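Local coordinates for pirin family protein (Acinetobacter baumannii, PDB 6D0P), which probably works as a metal-dependent quercetin 2,3-dioxygenase, a bicupin enzyme of the pirin family with one iron site expected per subunit, at residues Lys5-Tyr11 and Thr227-Arg233; Tyr11-His15 and Val25-Phe29; His196-Glu202 and Glu234-Leu240; Val209-Gly213 and Leu223-Thr227. All coordinates share one frame. Numbering follows the deposited sequence.

Contact 1. Residues Lys5-Tyr11 and Thr227-Arg233; sequences KKFLGAY and TVAILSR
In a bicupin, one chain end can complete a sheet of the far domain. Here strand 7-11 forms an outermost strand of the C-terminal cupin sheet, antiparallel to strand 227-231 (segment axes 4.7 Å apart at 166°). Phe7-Leu231 and Ala10-Ala229 are non-hydrogen-bonded pairs (CA-CA 4.6 and 4.1 Å); Tyr11-Val228 is hydrogen-bonded, Tyr11 N to Val228 O 2.9 Å and Val228 N to Tyr11 O 3.0 Å. Between them lies a classic beta bulge: Leu8 (psi -34°) and Gly9 both face Ile230, with Leu8 N to Ile230 O and Ile230 N to Gly9 O each 2.9 Å. There the CA-CB bond of Leu8 (m,t) points toward 227-233, its CD1 3.8 Å from Ser232 CA. On the face with Leu231, Ala10 and Ala229, Phe7 (t) turns its ring edge toward Ala229, CE1 to CB 3.6 Å; on the face with Val228 and Ile230, Tyr11 (m) sets CE1 3.8 Å from Ile230 CD1. Ser232 (p) extends the ladder: its OG, also bonded to Glu234 O, accepts Lys6 N at 2.9 Å, and its N reaches Lys6 O at 2.8 Å. Lys5 (m,t,t,m), whose amine also meets His204 O and Gly235 O, extends across so that NZ donates to Ser232 O at 2.8 Å.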
loop_
_atom_site.group_PDB
_atom_site.type_symbol
_atom_site.label_atom_id
_atom_site.label_comp_id
_atom_site.label_asym_id
_atom_site.label_seq_id
_atom_site.Cartn_x
_atom_site.Cartn_y
_atom_site.Cartn_z
ATOM N N LYS A 5 10.133 15.505 13.652
ATOM C CA LYS A 5 9.043 15.784 12.727
ATOM C C LYS A 5 7.820 16.151 13.581
ATOM O O LYS A 5 7.608 15.592 14.669
ATOM C CB LYS A 5 8.745 14.595 11.808
ATOM C CG LYS A 5 9.761 14.359 10.696
ATOM C CD LYS A 5 9.398 13.203 9.790
ATOM C CE LYS A 5 10.266 13.093 8.558
ATOM N NZ LYS A 5 10.160 14.279 7.679
ATOM N N LYS A 6 7.033 17.100 13.102
ATOM C CA LYS A 6 5.857 17.535 13.830
ATOM C C LYS A 6 4.620 16.778 13.325
ATOM O O LYS A 6 4.507 16.499 12.143
ATOM C CB LYS A 6 5.676 19.042 13.620
ATOM C CG LYS A 6 6.903 19.889 13.949
ATOM C CD LYS A 6 6.750 21.345 13.585
ATOM C CE LYS A 6 7.986 22.156 13.913
ATOM N NZ LYS A 6 7.863 23.541 13.409
ATOM N N PHE A 7 3.705 16.464 14.230
ATOM C CA PHE A 7 2.418 15.876 13.872
ATOM C C PHE A 7 1.512 16.990 13.310
ATOM O O PHE A 7 1.214 17.956 14.023
ATOM C CB PHE A 7 1.786 15.254 15.116
ATOM C CG PHE A 7 0.380 14.771 14.936
ATOM C CD1 PHE A 7 0.113 13.559 14.338
ATOM C CD2 PHE A 7 -0.681 15.511 15.421
ATOM C CE1 PHE A 7 -1.193 13.117 14.188
ATOM C CE2 PHE A 7 -1.983 15.062 15.285
ATOM C CZ PHE A 7 -2.237 13.883 14.639
ATOM N N LEU A 8 1.052 16.874 12.076
ATOM C CA LEU A 8 0.215 17.939 11.460
ATOM C C LEU A 8 -1.283 17.633 11.538
ATOM O O LEU A 8 -2.125 18.565 11.683
ATOM C CB LEU A 8 0.655 18.107 10.004
ATOM C CG LEU A 8 2.111 18.528 9.836
ATOM C CD1 LEU A 8 2.472 18.693 8.360
ATOM C CD2 LEU A 8 2.370 19.809 10.610
ATOM N N GLY A 9 -1.646 16.370 11.448
ATOM C CA GLY A 9 -3.054 15.992 11.499
ATOM C C GLY A 9 -3.266 14.521 11.216
ATOM O O GLY A 9 -2.317 13.810 10.830
ATOM N N ALA A 10 -4.513 14.071 11.363
ATOM C CA ALA A 10 -4.794 12.688 11.130
ATOM C C ALA A 10 -6.235 12.519 10.658
ATOM O O ALA A 10 -7.124 13.339 10.997
ATOM C CB ALA A 10 -4.541 11.879 12.384
ATOM N N TYR A 11 -6.460 11.427 9.945
ATOM C CA TYR A 11 -7.747 11.110 9.332
ATOM C C TYR A 11 -8.117 9.659 9.678
ATOM O O TYR A 11 -7.344 8.738 9.387
ATOM C CB TYR A 11 -7.650 11.318 7.815
ATOM C CG TYR A 11 -7.129 12.679 7.416
ATOM C CD1 TYR A 11 -5.774 12.963 7.442
ATOM C CD2 TYR A 11 -7.992 13.704 7.053
ATOM C CE1 TYR A 11 -5.287 14.221 7.121
ATOM C CE2 TYR A 11 -7.523 14.965 6.711
ATOM C CZ TYR A 11 -6.165 15.225 6.755
ATOM O OH TYR A 11 -5.686 16.458 6.415
ATOM N N THR A 227 -6.448 4.685 10.869
ATOM C CA THR A 227 -6.060 6.109 10.874
ATOM C C THR A 227 -4.739 6.320 10.125
ATOM O O THR A 227 -3.828 5.453 10.168
ATOM C CB THR A 227 -5.872 6.633 12.309
ATOM O OG1 THR A 227 -7.103 6.582 13.048
ATOM C CG2 THR A 227 -5.400 8.070 12.368
ATOM N N VAL A 228 -4.648 7.443 9.424
ATOM C CA VAL A 228 -3.385 7.893 8.865
ATOM C C VAL A 228 -3.050 9.259 9.480
ATOM O O VAL A 228 -3.901 10.150 9.518
ATOM C CB VAL A 228 -3.378 7.975 7.327
ATOM C CG1 VAL A 228 -4.494 8.835 6.767
ATOM C CG2 VAL A 228 -2.034 8.485 6.826
ATOM N N ALA A 229 -1.833 9.382 9.975
ATOM C CA ALA A 229 -1.293 10.630 10.469
ATOM C C ALA A 229 -0.271 11.152 9.451
ATOM O O ALA A 229 0.521 10.390 8.908
ATOM C CB ALA A 229 -0.642 10.447 11.818
ATOM N N ILE A 230 -0.271 12.465 9.256
ATOM C CA ILE A 230 0.671 13.142 8.398
ATOM C C ILE A 230 1.651 13.918 9.285
ATOM O O ILE A 230 1.233 14.721 10.147
ATOM C CB ILE A 230 -0.100 14.038 7.413
ATOM C CG1 ILE A 230 -1.015 13.161 6.549
ATOM C CG2 ILE A 230 0.844 14.895 6.573
ATOM C CD1 ILE A 230 -1.824 13.905 5.566
ATOM N N LEU A 231 2.939 13.629 9.127
ATOM C CA LEU A 231 3.985 14.339 9.876
ATOM C C LEU A 231 4.649 15.352 8.932
ATOM O O LEU A 231 4.490 15.287 7.707
ATOM C CB LEU A 231 5.028 13.371 10.439
ATOM C CG LEU A 231 4.534 12.187 11.267
ATOM C CD1 LEU A 231 5.696 11.514 11.971
ATOM C CD2 LEU A 231 3.478 12.556 12.272
ATOM N N SER A 232 5.360 16.317 9.491
ATOM C CA SER A 232 6.000 17.333 8.671
ATOM C C SER A 232 7.137 16.732 7.829
ATOM O O SER A 232 7.827 15.770 8.226
ATOM C CB SER A 232 6.493 18.492 9.509
ATOM O OG SER A 232 7.478 18.048 10.444
ATOM N N ARG A 233 7.323 17.313 6.655
ATOM C CA ARG A 233 8.438 16.926 5.777
ATOM C C ARG A 233 9.756 17.367 6.416
ATOM O O ARG A 233 10.742 16.643 6.361
ATOM C CB ARG A 233 8.269 17.504 4.373
ATOM C CG ARG A 233 7.181 16.798 3.593
ATOM C CD ARG A 233 6.930 17.391 2.238
ATOM N NE ARG A 233 5.881 16.649 1.554
ATOM C CZ ARG A 233 5.363 16.999 0.398
ATOM N NH1 ARG A 233 5.797 18.090 -0.210
ATOM N NH2 ARG A 233 4.427 16.248 -0.155
#

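Contact 2. Residues Tyr11-His15 and Val25-Phe29; sequences YQNNH and VYNLF
Where two cupin domains meet, neighbouring strands need not pair directly. An asparagine side-chain hydrogen bond and bridging waters join the end of strand 7-12, an edge of the C-terminal sheet, to strand 23-30 of the N-terminal cupin, with an Asx turn shaping the end of segment 11-15. The segments run antiparallel without a backbone ladder; Asn13-Leu28 and His15-Tyr26 are the nearest CA pairs, at 6.1 and 6.2 Å. Tyr11 (beta, -131/124) swings its ring away, yet its O and Leu28 O each accept from water 1, at 2.7 and 2.8 Å. Gln12, with CB directed away, gives its NE2 to Gly225 O. Asn13 (chi1 t, chi2 17°) is the pivot: OD1 accepts His15 N at 2.9 Å, closing the Asx turn, while ND2 donates to Asn27 O at 2.9 Å. Asn14 (-119/19) carries the chain past the edge of Tyr26, which in m (chi2 83°) places CE2 3.7 Å from Asn14 C. Tyr26 also makes a cation-pi contact with Lys226, so its ring sits between both domains. Water 3 joins Tyr26 OH (2.8 Å) to Asn14 OD1 (2.6 Å). Val25 points away from the junction, its side chain about 11 Å from the bound manganese ion. At His15 the backbone is held by water 2, which donates to His15 O at 2.8 Å and accepts Asn27 N at 3.0 Å.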
loop_
_atom_site.group_PDB
_atom_site.type_symbol
_atom_site.label_atom_id
_atom_site.label_comp_id
_atom_site.label_asym_id
_atom_site.label_seq_id
_atom_site.Cartn_x
_atom_site.Cartn_y
_atom_site.Cartn_z
ATOM N N TYR A 11 -6.460 11.427 9.945
ATOM C CA TYR A 11 -7.747 11.110 9.332
ATOM C C TYR A 11 -8.117 9.659 9.678
ATOM O O TYR A 11 -7.344 8.738 9.387
ATOM C CB TYR A 11 -7.650 11.318 7.815
ATOM C CG TYR A 11 -7.129 12.679 7.416
ATOM C CD1 TYR A 11 -5.774 12.963 7.442
ATOM C CD2 TYR A 11 -7.992 13.704 7.053
ATOM C CE1 TYR A 11 -5.287 14.221 7.121
ATOM C CE2 TYR A 11 -7.523 14.965 6.711
ATOM C CZ TYR A 11 -6.165 15.225 6.755
ATOM O OH TYR A 11 -5.686 16.458 6.415
ATOM N N GLN A 12 -9.291 9.460 10.273
ATOM C CA GLN A 12 -9.763 8.129 10.628
ATOM C C GLN A 12 -11.031 7.816 9.820
ATOM O O GLN A 12 -11.974 8.609 9.797
ATOM C CB GLN A 12 -10.055 8.061 12.116
ATOM C CG GLN A 12 -10.457 6.674 12.576
ATOM C CD GLN A 12 -10.683 6.664 14.065
ATOM O OE1 GLN A 12 -11.041 7.681 14.670
ATOM N NE2 GLN A 12 -10.486 5.503 14.662
ATOM N N ASN A 13 -11.056 6.645 9.178
ATOM C CA ASN A 13 -12.206 6.250 8.368
ATOM C C ASN A 13 -12.803 4.952 8.922
ATOM O O ASN A 13 -12.106 3.930 8.992
ATOM C CB ASN A 13 -11.824 6.049 6.904
ATOM C CG ASN A 13 -13.027 5.724 6.041
ATOM O OD1 ASN A 13 -14.164 5.944 6.442
ATOM N ND2 ASN A 13 -12.788 5.191 4.859
ATOM N N ASN A 14 -14.084 4.976 9.251
ATOM C CA ASN A 14 -14.787 3.796 9.777
ATOM C C ASN A 14 -15.924 3.405 8.833
ATOM O O ASN A 14 -16.863 2.699 9.241
ATOM C CB ASN A 14 -15.339 4.054 11.182
ATOM C CG ASN A 14 -15.781 2.785 11.876
ATOM O OD1 ASN A 14 -15.115 1.761 11.753
ATOM N ND2 ASN A 14 -16.905 2.833 12.587
ATOM N N HIS A 15 -15.856 3.875 7.591
ATOM C CA HIS A 15 -16.906 3.623 6.619
ATOM C C HIS A 15 -16.351 2.714 5.521
ATOM O O HIS A 15 -15.529 3.144 4.753
ATOM C CB HIS A 15 -17.381 4.952 6.017
ATOM C CG HIS A 15 -18.730 4.894 5.383
ATOM N ND1 HIS A 15 -19.448 6.043 5.077
ATOM C CD2 HIS A 15 -19.518 3.845 5.044
ATOM C CE1 HIS A 15 -20.609 5.695 4.544
ATOM N NE2 HIS A 15 -20.671 4.355 4.508
ATOM N N VAL A 25 -13.120 -2.887 2.018
ATOM C CA VAL A 25 -12.008 -2.034 2.413
ATOM C C VAL A 25 -12.467 -0.712 3.044
ATOM O O VAL A 25 -13.555 -0.199 2.799
ATOM C CB VAL A 25 -11.114 -1.734 1.197
ATOM C CG1 VAL A 25 -10.454 -2.991 0.647
ATOM C CG2 VAL A 25 -11.885 -1.018 0.096
ATOM N N TYR A 26 -11.538 -0.151 3.812
ATOM C CA TYR A 26 -11.627 1.179 4.377
ATOM C C TYR A 26 -10.536 1.980 3.671
ATOM O O TYR A 26 -9.337 1.618 3.772
ATOM C CB TYR A 26 -11.366 1.166 5.886
ATOM C CG TYR A 26 -12.357 0.348 6.670
ATOM C CD1 TYR A 26 -12.222 -1.029 6.793
ATOM C CD2 TYR A 26 -13.485 0.939 7.205
ATOM C CE1 TYR A 26 -13.159 -1.791 7.482
ATOM C CE2 TYR A 26 -14.437 0.194 7.880
ATOM C CZ TYR A 26 -14.261 -1.164 8.047
ATOM O OH TYR A 26 -15.214 -1.869 8.721
ATOM N N ASN A 27 -10.940 2.958 2.891
ATOM C CA ASN A 27 -9.989 3.816 2.223
ATOM C C ASN A 27 -9.377 4.713 3.291
ATOM O O ASN A 27 -10.111 5.485 3.896
ATOM C CB ASN A 27 -10.628 4.688 1.144
ATOM C CG ASN A 27 -9.599 5.606 0.526
ATOM O OD1 ASN A 27 -9.606 6.806 0.776
ATOM N ND2 ASN A 27 -8.641 5.028 -0.169
ATOM N N LEU A 28 -8.088 4.602 3.524
ATOM C CA LEU A 28 -7.452 5.413 4.588
ATOM C C LEU A 28 -6.891 6.717 4.016
ATOM O O LEU A 28 -6.779 7.705 4.748
ATOM C CB LEU A 28 -6.401 4.577 5.301
ATOM C CG LEU A 28 -6.939 3.289 5.914
ATOM C CD1 LEU A 28 -5.887 2.645 6.795
ATOM C CD2 LEU A 28 -8.218 3.555 6.697
ATOM N N PHE A 29 -6.529 6.726 2.744
ATOM C CA PHE A 29 -6.171 7.988 2.104
ATOM C C PHE A 29 -6.279 7.820 0.588
ATOM O O PHE A 29 -6.176 6.702 0.020
ATOM C CB PHE A 29 -4.799 8.529 2.551
ATOM C CG PHE A 29 -3.572 7.723 2.207
ATOM C CD1 PHE A 29 -3.090 7.662 0.906
ATOM C CD2 PHE A 29 -2.843 7.084 3.202
ATOM C CE1 PHE A 29 -1.944 6.927 0.619
ATOM C CE2 PHE A 29 -1.687 6.388 2.920
ATOM C CZ PHE A 29 -1.237 6.314 1.619
HETATM O O HOH W 1 -8.213 7.506 7.138
HETATM O O HOH W 2 -13.870 3.285 2.492
HETATM O O HOH W 3 -15.942 -0.592 11.100
#

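Contact 3. Residues His196-Glu202 and Glu234-Leu240; sequences HTLYVPE and EGVEFSL
This is an antiparallel strand pairing at the margin of the C-terminal cupin, where strand 195-199 is an outermost strand and strand 237-242 its inner neighbour. The segment axes approach to 4.6 Å at 151°. His196-Leu240 and Leu198-Phe238 are hydrogen-bonded pairs: His196 N to Leu240 O, Leu240 N to His196 O and Leu198 N to Phe238 O are each 2.8 Å, and Phe238 N to Leu198 O is 3.1 Å. Thr197-Ser239 and Tyr199-Glu237 alternate with them as non-hydrogen-bonded pairs. In this cupin beta-sandwich one face of the pair is turned inward: Leu198, Phe238 and Leu240 pack against strands 183-190, 205-210 and 245-253 of the opposing sheet. Phe238, in p (chi2 -84°), lays a ring face under Leu198 CB, a CH-pi contact 4.3 Å from CB to the ring centroid, and its edge atom CE1 meets Val200 CG2 at 3.6 Å. On the outer face, water 4 links Thr197 OG1 (2.8 Å) and Glu237 OE2 (3.0 Å), while Tyr199 CE1 stands 3.5 Å from Glu237 OE1. Past the strands, Val200 N still reaches Val236 O at 2.8 Å. Glu202 (t,p) folds back, its OE2 accepting Gly235 N at 3.0 Å; Gly235, at 108/162, takes up a conformation that a CB would not tolerate.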
loop_
_atom_site.group_PDB
_atom_site.type_symbol
_atom_site.label_atom_id
_atom_site.label_comp_id
_atom_site.label_asym_id
_atom_site.label_seq_id
_atom_site.Cartn_x
_atom_site.Cartn_y
_atom_site.Cartn_z
ATOM N N HIS A 196 9.466 3.416 20.562
ATOM C CA HIS A 196 10.450 3.320 19.491
ATOM C C HIS A 196 10.641 4.661 18.784
ATOM O O HIS A 196 9.677 5.360 18.509
ATOM C CB HIS A 196 9.991 2.281 18.473
ATOM C CG HIS A 196 9.504 1.043 19.130
ATOM N ND1 HIS A 196 10.367 0.032 19.521
ATOM C CD2 HIS A 196 8.259 0.666 19.506
ATOM C CE1 HIS A 196 9.674 -0.922 20.106
ATOM N NE2 HIS A 196 8.362 -0.567 20.083
ATOM N N THR A 197 11.895 4.977 18.479
ATOM C CA THR A 197 12.234 6.174 17.723
ATOM C C THR A 197 12.608 5.740 16.303
ATOM O O THR A 197 13.430 4.832 16.101
ATOM C CB THR A 197 13.358 6.966 18.402
ATOM O OG1 THR A 197 12.819 7.446 19.627
ATOM C CG2 THR A 197 13.857 8.140 17.585
ATOM N N LEU A 198 11.977 6.358 15.323
ATOM C CA LEU A 198 12.284 6.049 13.942
ATOM C C LEU A 198 12.944 7.274 13.309
ATOM O O LEU A 198 12.634 8.431 13.661
ATOM C CB LEU A 198 11.008 5.665 13.186
ATOM C CG LEU A 198 10.321 4.386 13.660
ATOM C CD1 LEU A 198 9.539 4.636 14.938
ATOM C CD2 LEU A 198 9.405 3.839 12.581
ATOM N N TYR A 199 13.872 6.997 12.404
ATOM C CA TYR A 199 14.575 8.024 11.658
ATOM C C TYR A 199 14.200 7.889 10.190
ATOM O O TYR A 199 14.231 6.776 9.623
ATOM C CB TYR A 199 16.087 7.916 11.832
ATOM C CG TYR A 199 16.507 8.077 13.263
ATOM C CD1 TYR A 199 16.614 9.327 13.846
ATOM C CD2 TYR A 199 16.749 6.964 14.050
ATOM C CE1 TYR A 199 16.979 9.468 15.178
ATOM C CE2 TYR A 199 17.120 7.088 15.376
ATOM C CZ TYR A 199 17.229 8.344 15.943
ATOM O OH TYR A 199 17.602 8.437 17.252
ATOM N N VAL A 200 13.847 9.039 9.618
ATOM C CA VAL A 200 13.367 9.192 8.254
ATOM C C VAL A 200 14.247 10.226 7.551
ATOM O O VAL A 200 14.779 11.111 8.201
ATOM C CB VAL A 200 11.894 9.645 8.277
ATOM C CG1 VAL A 200 11.376 10.079 6.910
ATOM C CG2 VAL A 200 11.007 8.574 8.879
ATOM N N PRO A 201 14.427 10.097 6.230
ATOM C CA PRO A 201 15.187 11.122 5.544
ATOM C C PRO A 201 14.556 12.523 5.587
ATOM O O PRO A 201 13.339 12.696 5.443
ATOM C CB PRO A 201 15.288 10.627 4.097
ATOM C CG PRO A 201 15.132 9.154 4.199
ATOM C CD PRO A 201 14.138 8.975 5.315
ATOM N N GLU A 202 15.416 13.507 5.788
ATOM C CA GLU A 202 15.027 14.899 5.845
ATOM C C GLU A 202 14.254 15.256 4.567
ATOM O O GLU A 202 14.667 14.880 3.479
ATOM C CB GLU A 202 16.283 15.767 5.971
ATOM C CG GLU A 202 16.024 17.257 5.936
ATOM C CD GLU A 202 15.254 17.772 7.140
ATOM O OE1 GLU A 202 15.756 17.624 8.274
ATOM O OE2 GLU A 202 14.156 18.314 6.938
ATOM N N GLU A 234 9.734 18.516 7.077
ATOM C CA GLU A 234 10.899 19.022 7.786
ATOM C C GLU A 234 11.152 18.133 9.009
ATOM O O GLU A 234 10.210 17.804 9.726
ATOM C CB GLU A 234 10.659 20.476 8.223
ATOM C CG GLU A 234 10.310 21.443 7.082
ATOM C CD GLU A 234 9.057 21.175 6.236
ATOM O OE1 GLU A 234 7.999 20.724 6.812
ATOM O OE2 GLU A 234 9.129 21.412 4.971
ATOM N N GLY A 235 12.413 17.776 9.275
ATOM C CA GLY A 235 12.732 16.919 10.434
ATOM C C GLY A 235 13.126 15.493 10.027
ATOM O O GLY A 235 12.834 15.021 8.908
ATOM N N VAL A 236 13.764 14.776 10.940
ATOM C CA VAL A 236 14.245 13.442 10.609
ATOM C C VAL A 236 13.752 12.403 11.609
ATOM O O VAL A 236 13.971 11.222 11.371
ATOM C CB VAL A 236 15.782 13.385 10.531
ATOM C CG1 VAL A 236 16.307 14.167 9.355
ATOM C CG2 VAL A 236 16.445 13.824 11.831
ATOM N N GLU A 237 13.125 12.769 12.700
ATOM C CA GLU A 237 12.790 11.682 13.609
ATOM C C GLU A 237 11.420 11.877 14.256
ATOM O O GLU A 237 10.902 12.995 14.376
ATOM C CB GLU A 237 13.886 11.548 14.669
ATOM C CG GLU A 237 13.626 12.327 15.935
ATOM C CD GLU A 237 14.694 12.174 17.008
ATOM O OE1 GLU A 237 15.854 12.466 16.705
ATOM O OE2 GLU A 237 14.356 11.752 18.149
ATOM N N PHE A 238 10.863 10.748 14.672
ATOM C CA PHE A 238 9.639 10.741 15.428
ATOM C C PHE A 238 9.618 9.466 16.266
ATOM O O PHE A 238 10.388 8.525 15.997
ATOM C CB PHE A 238 8.411 10.858 14.523
ATOM C CG PHE A 238 8.177 9.701 13.589
ATOM C CD1 PHE A 238 8.833 9.631 12.373
ATOM C CD2 PHE A 238 7.285 8.688 13.925
ATOM C CE1 PHE A 238 8.625 8.559 11.512
ATOM C CE2 PHE A 238 7.054 7.634 13.052
ATOM C CZ PHE A 238 7.722 7.571 11.845
ATOM N N SER A 239 8.735 9.445 17.238
ATOM C CA SER A 239 8.625 8.302 18.140
ATOM C C SER A 239 7.205 7.736 18.114
ATOM O O SER A 239 6.211 8.463 17.891
ATOM C CB SER A 239 9.033 8.666 19.550
ATOM O OG SER A 239 8.085 9.530 20.175
ATOM N N LEU A 240 7.127 6.442 18.367
ATOM C CA LEU A 240 5.871 5.736 18.489
ATOM C C LEU A 240 5.904 4.952 19.807
ATOM O O LEU A 240 6.884 4.252 20.109
ATOM C CB LEU A 240 5.681 4.778 17.312
ATOM C CG LEU A 240 5.508 5.381 15.921
ATOM C CD1 LEU A 240 5.323 4.271 14.902
ATOM C CD2 LEU A 240 4.319 6.326 15.865
HETATM O O HOH W 4 12.334 10.229 19.696
#

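Contact 4. Residues Val209-Gly213 and Leu223-Thr227; sequences VVLEG and LEGKT
A lysine holds the left-handed position of a G1 beta bulge, a place usually taken by glycine: Lys226 has phi/psi 62/42, and both it and Thr227 face Val210. The bulge opens the ladder so that Val210 O receives Thr227 N at 3.1 Å and, weakly, Lys226 N at 2.8 Å, while Val210 N donates to Thr227 O at 2.8 Å. Lys226 N also reaches Leu211 O at 3.2 Å. Across this one antiparallel hydrogen-bonded pair, Val210-Thr227, the CA atoms are 5.2 Å apart. In this cupin beta-sandwich the chain turns a corner at residues 211-213, leaving the sheet of strand 205-210 for that of strand 214-217. Leu211 (-79/-43) and Glu212 both face Lys247 there, forming a classic bulge, and the Glu212 carboxylate makes a salt bridge to Lys247. Gly213, at 114/-149, would jam a CB against the preceding carbonyl, and a CB on Gly225 would come within 3.3 Å of Leu211 O. Water 6 bridges the two segments at the corner, giving to Gly213 O (2.6 Å) and Glu224 OE1 (3.0 Å) and accepting Gly225 N (3.0 Å); Glu224 OE2 is paired with Arg222. Val210, in t, packs CG2 3.9 Å from Leu223 CB. Thr227, in m, turns OG1 back to donate to Glu224 O at 2.9 Å.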
loop_
_atom_site.group_PDB
_atom_site.type_symbol
_atom_site.label_atom_id
_atom_site.label_comp_id
_atom_site.label_asym_id
_atom_site.label_seq_id
_atom_site.Cartn_x
_atom_site.Cartn_y
_atom_site.Cartn_z
ATOM N N VAL A 209 0.531 5.008 9.391
ATOM C CA VAL A 209 -0.757 4.352 9.218
ATOM C C VAL A 209 -0.945 3.349 10.363
ATOM O O VAL A 209 -0.096 2.490 10.573
ATOM C CB VAL A 209 -0.864 3.652 7.857
ATOM C CG1 VAL A 209 -2.220 2.963 7.683
ATOM C CG2 VAL A 209 -0.612 4.621 6.720
ATOM N N VAL A 210 -2.028 3.521 11.108
ATOM C CA VAL A 210 -2.382 2.619 12.157
ATOM C C VAL A 210 -3.554 1.784 11.648
ATOM O O VAL A 210 -4.641 2.291 11.476
ATOM C CB VAL A 210 -2.722 3.362 13.463
ATOM C CG1 VAL A 210 -3.106 2.396 14.579
ATOM C CG2 VAL A 210 -1.569 4.249 13.884
ATOM N N LEU A 211 -3.312 0.506 11.385
ATOM C CA LEU A 211 -4.359 -0.363 10.895
ATOM C C LEU A 211 -5.272 -0.808 12.036
ATOM O O LEU A 211 -6.512 -0.797 11.897
ATOM C CB LEU A 211 -3.733 -1.581 10.211
ATOM C CG LEU A 211 -2.838 -1.282 9.017
ATOM C CD1 LEU A 211 -2.185 -2.567 8.525
ATOM C CD2 LEU A 211 -3.602 -0.603 7.893
ATOM N N GLU A 212 -4.664 -1.159 13.160
ATOM C CA GLU A 212 -5.374 -1.666 14.314
ATOM C C GLU A 212 -4.527 -1.370 15.550
ATOM O O GLU A 212 -3.316 -1.458 15.480
ATOM C CB GLU A 212 -5.576 -3.177 14.143
ATOM C CG GLU A 212 -6.453 -3.833 15.179
ATOM C CD GLU A 212 -6.431 -5.355 15.048
ATOM O OE1 GLU A 212 -6.868 -5.894 13.961
ATOM O OE2 GLU A 212 -5.941 -6.010 15.995
ATOM N N GLY A 213 -5.173 -0.988 16.644
ATOM C CA GLY A 213 -4.473 -0.729 17.892
ATOM C C GLY A 213 -4.541 0.726 18.298
ATOM O O GLY A 213 -5.517 1.435 17.986
ATOM N N LEU A 223 -3.134 7.910 18.300
ATOM C CA LEU A 223 -3.787 7.479 17.068
ATOM C C LEU A 223 -4.443 6.117 17.303
ATOM O O LEU A 223 -3.817 5.238 17.887
ATOM C CB LEU A 223 -2.761 7.328 15.953
ATOM C CG LEU A 223 -1.905 8.543 15.618
ATOM C CD1 LEU A 223 -0.917 8.163 14.535
ATOM C CD2 LEU A 223 -2.770 9.721 15.174
ATOM N N GLU A 224 -5.672 5.954 16.813
ATOM C CA GLU A 224 -6.402 4.688 16.895
ATOM C C GLU A 224 -6.389 3.988 15.526
ATOM O O GLU A 224 -5.815 4.493 14.556
ATOM C CB GLU A 224 -7.846 4.964 17.321
ATOM C CG GLU A 224 -7.945 5.822 18.576
ATOM C CD GLU A 224 -7.571 5.074 19.849
ATOM O OE1 GLU A 224 -8.081 3.927 20.033
ATOM O OE2 GLU A 224 -6.792 5.639 20.666
ATOM N N GLY A 225 -7.088 2.853 15.436
ATOM C CA GLY A 225 -7.129 2.051 14.212
ATOM C C GLY A 225 -7.835 2.749 13.057
ATOM O O GLY A 225 -8.676 3.625 13.252
ATOM N N LYS A 226 -7.459 2.308 11.866
ATOM C CA LYS A 226 -8.012 2.814 10.615
ATOM C C LYS A 226 -7.685 4.306 10.504
ATOM O O LYS A 226 -8.552 5.095 10.110
ATOM C CB LYS A 226 -9.528 2.602 10.538
ATOM C CG LYS A 226 -10.048 1.198 10.822
ATOM C CD LYS A 226 -11.563 1.109 10.678
ATOM C CE LYS A 226 -12.203 -0.035 11.432
ATOM N NZ LYS A 226 -11.739 -1.350 10.943
ATOM N N THR A 227 -6.448 4.685 10.869
ATOM C CA THR A 227 -6.060 6.109 10.874
ATOM C C THR A 227 -4.739 6.320 10.125
ATOM O O THR A 227 -3.828 5.453 10.168
ATOM C CB THR A 227 -5.872 6.633 12.309
ATOM O OG1 THR A 227 -7.103 6.582 13.048
ATOM C CG2 THR A 227 -5.400 8.070 12.368
HETATM O O HOH W 5 -8.823 -1.695 12.776
HETATM O O HOH W 6 -8.096 1.651 18.009
#

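Overall arrangement
Read from the N terminus, contact 1 opens first and stays open across most of the chain, because Lys5-Tyr11 waits for a C-terminal cupin strand. Contact 2 closes a short loop nested inside it and passes the chain, through shared Tyr11, into the N-terminal cupin. Contact 3 opens at His196, and contact 4, nested within both 1 and 3, closes the short loop that holds strands 214-217 and 221-224. Contact 1 then closes at Thr227-Arg233, Thr227 being common to it and contact 4, before contact 3 closes; these two therefore cross. Lys5 touches Glu237 and Gly235 where they meet. Contacts 2 and 4 abut at the domain junction, whereas contact 3 lies about 13 Å, nearest atoms, from contact 2.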